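Side-chain contact in transcriptional regulator (Mesorhizobium loti, PDB 3BHQ), which probably acts as a TetR-family transcriptional regulator that binds cis-regulatory DNA through an N-terminal helix-turn-helix domain: residues K28-T33 against A119-Q124. Residues are numbered along the deposited sequence; the frame is centred on the assembly and turned at random.
Sequences KGYDGT and ADRMPQ. With EDO (1,2-ethanediol), chain H; EDO (1,2-ethanediol), chain E; EDO (1,2-ethanediol), chain L.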
ATOM      1  N   LYS A  28      -9.265   4.357  19.582  1.00 26.55           N
ATOM      2  CA  LYS A  28     -10.585   4.966  19.450  1.00 28.05           C
ATOM      3  C   LYS A  28     -10.851   5.671  18.139  1.00 26.52           C
ATOM      4  O   LYS A  28     -12.008   6.019  17.874  1.00 30.91           O
ATOM      5  CB  LYS A  28     -10.740   6.012  20.560  1.00 30.23           C
ATOM      6  CG  LYS A  28     -10.460   5.524  21.980  1.00 35.18           C
ATOM      7  CD  LYS A  28     -11.479   4.526  22.435  1.00 41.17           C
ATOM      8  CE  LYS A  28     -11.298   4.192  23.924  1.00 43.20           C
ATOM      9  NZ  LYS A  28      -9.993   3.479  24.197  1.00 48.67           N
ATOM     10  N   GLY A  29      -9.795   5.942  17.366  1.00 26.18           N
ATOM     11  CA  GLY A  29      -9.903   6.787  16.182  1.00 26.91           C
ATOM     12  C   GLY A  29      -9.933   8.240  16.617  1.00 26.95           C
ATOM     13  O   GLY A  29     -10.104   8.575  17.801  1.00 27.63           O
ATOM     14  N   TYR A  30      -9.770   9.127  15.648  1.00 26.00           N
ATOM     15  CA  TYR A  30      -9.767  10.563  15.905  1.00 24.71           C
ATOM     16  C   TYR A  30     -11.038  11.064  16.594  1.00 26.69           C
ATOM     17  O   TYR A  30     -10.954  11.747  17.621  1.00 26.36           O
ATOM     18  CB  TYR A  30      -9.548  11.277  14.579  1.00 26.01           C
ATOM     19  CG  TYR A  30      -9.439  12.749  14.654  1.00 26.33           C
ATOM     20  CD1 TYR A  30      -8.243  13.342  15.077  1.00 26.59           C
ATOM     21  CD2 TYR A  30     -10.503  13.571  14.284  1.00 26.42           C
ATOM     22  CE1 TYR A  30      -8.114  14.710  15.143  1.00 27.16           C
ATOM     23  CE2 TYR A  30     -10.385  14.956  14.329  1.00 28.61           C
ATOM     24  CZ  TYR A  30      -9.165  15.516  14.772  1.00 21.88           C
ATOM     25  OH  TYR A  30      -9.016  16.866  14.816  1.00 30.06           O
ATOM     26  N   ASP A  31     -12.207  10.664  16.086  1.00 26.61           N
ATOM     27  CA  ASP A  31     -13.484  11.117  16.663  1.00 27.94           C
ATOM     28  C   ASP A  31     -13.818  10.492  17.992  1.00 27.03           C
ATOM     29  O   ASP A  31     -14.641  11.039  18.704  1.00 31.60           O
ATOM     30  CB  ASP A  31     -14.679  10.849  15.727  1.00 28.95           C
ATOM     31  CG  ASP A  31     -14.691  11.736  14.520  1.00 36.17           C
ATOM     32  OD1 ASP A  31     -14.178  12.877  14.603  1.00 35.76           O
ATOM     33  OD2 ASP A  31     -15.267  11.300  13.493  1.00 39.16           O
ATOM     34  N   GLY A  32     -13.189   9.370  18.320  1.00 25.57           N
ATOM     35  CA  GLY A  32     -13.470   8.644  19.559  1.00 28.08           C
ATOM     36  C   GLY A  32     -12.682   9.082  20.775  1.00 28.79           C
ATOM     37  O   GLY A  32     -12.893   8.533  21.857  1.00 29.45           O
ATOM     38  N   THR A  33     -11.752  10.020  20.599  1.00 26.23           N
ATOM     39  CA  THR A  33     -10.948  10.528  21.720  1.00 25.86           C
ATOM     40  C   THR A  33     -10.983  12.042  21.740  1.00 27.09           C
ATOM     41  O   THR A  33     -11.636  12.682  20.914  1.00 27.12           O
ATOM     42  CB  THR A  33      -9.503   9.937  21.723  1.00 27.08           C
ATOM     43  OG1 THR A  33      -8.850  10.247  22.972  1.00 27.72           O
ATOM     44  CG2 THR A  33      -8.668  10.458  20.565  1.00 22.07           C
ATOM     45  N   ALA A 119      -7.103  10.786   4.626  1.00 23.91           N
ATOM     46  CA  ALA A 119      -6.451  11.411   3.466  1.00 22.20           C
ATOM     47  C   ALA A 119      -7.180  12.666   2.967  1.00 24.03           C
ATOM     48  O   ALA A 119      -6.547  13.626   2.544  1.00 26.80           O
ATOM     49  CB  ALA A 119      -6.303  10.400   2.303  1.00 23.50           C
ATOM     50  N   ASP A 120      -8.509  12.650   3.024  1.00 24.08           N
ATOM     51  CA  ASP A 120      -9.318  13.802   2.587  1.00 25.82           C
ATOM     52  C   ASP A 120      -9.591  14.786   3.697  1.00 25.83           C
ATOM     53  O   ASP A 120      -9.507  15.990   3.479  1.00 25.53           O
ATOM     54  CB  ASP A 120     -10.649  13.345   1.980  1.00 26.51           C
ATOM     55  CG  ASP A 120     -10.452  12.587   0.682  1.00 33.23           C
ATOM     56  OD1 ASP A 120      -9.773  13.107  -0.239  1.00 38.27           O
ATOM     57  OD2 ASP A 120     -10.953  11.461   0.585  1.00 36.62           O
ATOM     58  N   ARG A 121      -9.905  14.271   4.889  1.00 25.07           N
ATOM     59  CA  ARG A 121     -10.230  15.096   6.049  0.50 24.53           C
ATOM     60  C   ARG A 121      -9.019  15.869   6.578  1.00 24.96           C
ATOM     61  O   ARG A 121      -9.119  17.074   6.939  1.00 25.29           O
ATOM     62  CB  ARG A 121     -10.755  14.181   7.149  0.50 25.67           C
ATOM     63  CG  ARG A 121     -11.349  14.870   8.290  0.50 26.05           C
ATOM     64  CD  ARG A 121     -11.825  13.886   9.284  0.50 22.99           C
ATOM     65  NE  ARG A 121     -12.510  14.576  10.368  0.50 23.97           N
ATOM     66  CZ  ARG A 121     -13.025  13.990  11.437  0.50 19.26           C
ATOM     67  NH1 ARG A 121     -12.953  12.672  11.595  0.50 23.45           N
ATOM     68  NH2 ARG A 121     -13.617  14.759  12.347  0.50 25.98           N
HETATM   69  N   MSE A 122      -7.884  15.165   6.691  1.00 23.72           N
HETATM   70  CA  MSE A 122      -6.638  15.766   7.233  1.00 20.54           C
HETATM   71  C   MSE A 122      -5.490  15.285   6.335  1.00 21.41           C
HETATM   72  O   MSE A 122      -4.696  14.420   6.731  1.00 19.84           O
HETATM   73  CB  MSE A 122      -6.431  15.359   8.690  1.00 21.66           C
HETATM   74  CG  MSE A 122      -7.425  15.972   9.663  1.00 21.91           C
HETATM   75 SE   MSE A 122      -7.273  15.406  11.499  0.75 19.95          SE
HETATM   76  CE  MSE A 122      -8.053  13.653  11.283  1.00 21.49           C
ATOM     77  N   PRO A 123      -5.398  15.837   5.112  1.00 21.37           N
ATOM     78  CA  PRO A 123      -4.414  15.392   4.115  1.00 20.81           C
ATOM     79  C   PRO A 123      -2.985  15.534   4.597  1.00 19.76           C
ATOM     80  O   PRO A 123      -2.126  14.793   4.142  1.00 21.46           O
ATOM     81  CB  PRO A 123      -4.693  16.279   2.894  1.00 23.12           C
ATOM     82  CG  PRO A 123      -5.513  17.373   3.365  1.00 26.55           C
ATOM     83  CD  PRO A 123      -6.184  16.982   4.625  1.00 23.68           C
ATOM     84  N   GLN A 124      -2.747  16.473   5.518  1.00 20.25           N
ATOM     85  CA  GLN A 124      -1.391  16.694   6.037  1.00 19.64           C
ATOM     86  C   GLN A 124      -0.768  15.494   6.753  1.00 19.48           C
ATOM     87  O   GLN A 124       0.457  15.389   6.807  1.00 18.65           O
ATOM     88  CB  GLN A 124      -1.315  17.948   6.899  1.00 20.05           C
ATOM     89  CG  GLN A 124      -1.956  17.888   8.254  1.00 21.86           C
ATOM     90  CD  GLN A 124      -3.449  18.022   8.296  1.00 21.76           C
ATOM     91  OE1 GLN A 124      -4.141  18.073   7.274  1.00 22.52           O
ATOM     92  NE2 GLN A 124      -3.969  18.110   9.541  1.00 22.08           N
TER
HETATM   93  C1  EDO H 216     -10.390  17.755  11.232  1.00 45.17           C
HETATM   94  O1  EDO H 216     -11.698  17.413  10.765  1.00 44.70           O
HETATM   95  C2  EDO H 216     -10.504  18.795  12.341  1.00 50.26           C
HETATM   96  O2  EDO H 216     -10.924  18.163  13.561  1.00 46.56           O
HETATM   97  C1  EDO E 213      -6.383   3.721  24.593  1.00 46.80           C
HETATM   98  O1  EDO E 213      -5.508   2.947  25.424  1.00 57.40           O
HETATM   99  C2  EDO E 213      -6.661   5.079  25.217  1.00 40.84           C
HETATM  100  O2  EDO E 213      -7.978   5.547  24.920  1.00 32.73           O
HETATM  101  C1  EDO L 220     -10.170   8.867   2.263  1.00 41.79           C
HETATM  102  O1  EDO L 220     -11.430   9.370   1.772  1.00 44.20           O
HETATM  103  C2  EDO L 220     -10.457   7.475   2.802  1.00 37.57           C
HETATM  104  O2  EDO L 220     -11.396   7.494   3.901  1.00 35.61           O
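Asp31 OD1 takes both terminal nitrogens of Arg121, in one of its two deposited conformers: the syn lone pair of Asp31 OD1 receives Arg121 NH2 at 3.0 Å, and NH1 adds a weak bond at 3.3 Å. A second weak bond of the same salt bridge runs from NH1 to Asp31 OD2. The carboxylate meets the guanidinium at its edge, the two planes turned 55° apart. Arg121 reaches this far because its chain is extended from CG to NE, and Tyr30 CD2 lies over one face of its guanidinium, off toward the rim, with the two planes nearly perpendicular. Selenomethionine Met122 covers one face of the Tyr30 ring: its methyl CE sits 3.7 Å from the centroid in a CH-pi contact and SE at 4.0 Å in a Met-aromatic one. The bend at chi3 (-75°) carries CE over the ring centre. An ethanediol, probably from the crystallisation liquor, bridges Tyr30 OH and Arg121 NE. With an alanine in place of Tyr30, the Met122 methyl would probably lose its aromatic partner and a gap open beside the guanidinium. Helix 56-83 touches Tyr30 and Met122 through Glu57, where the turn between helices 9-28 and 35-42 of the probable DNA-binding domain meets the residues leading into helix 123-150.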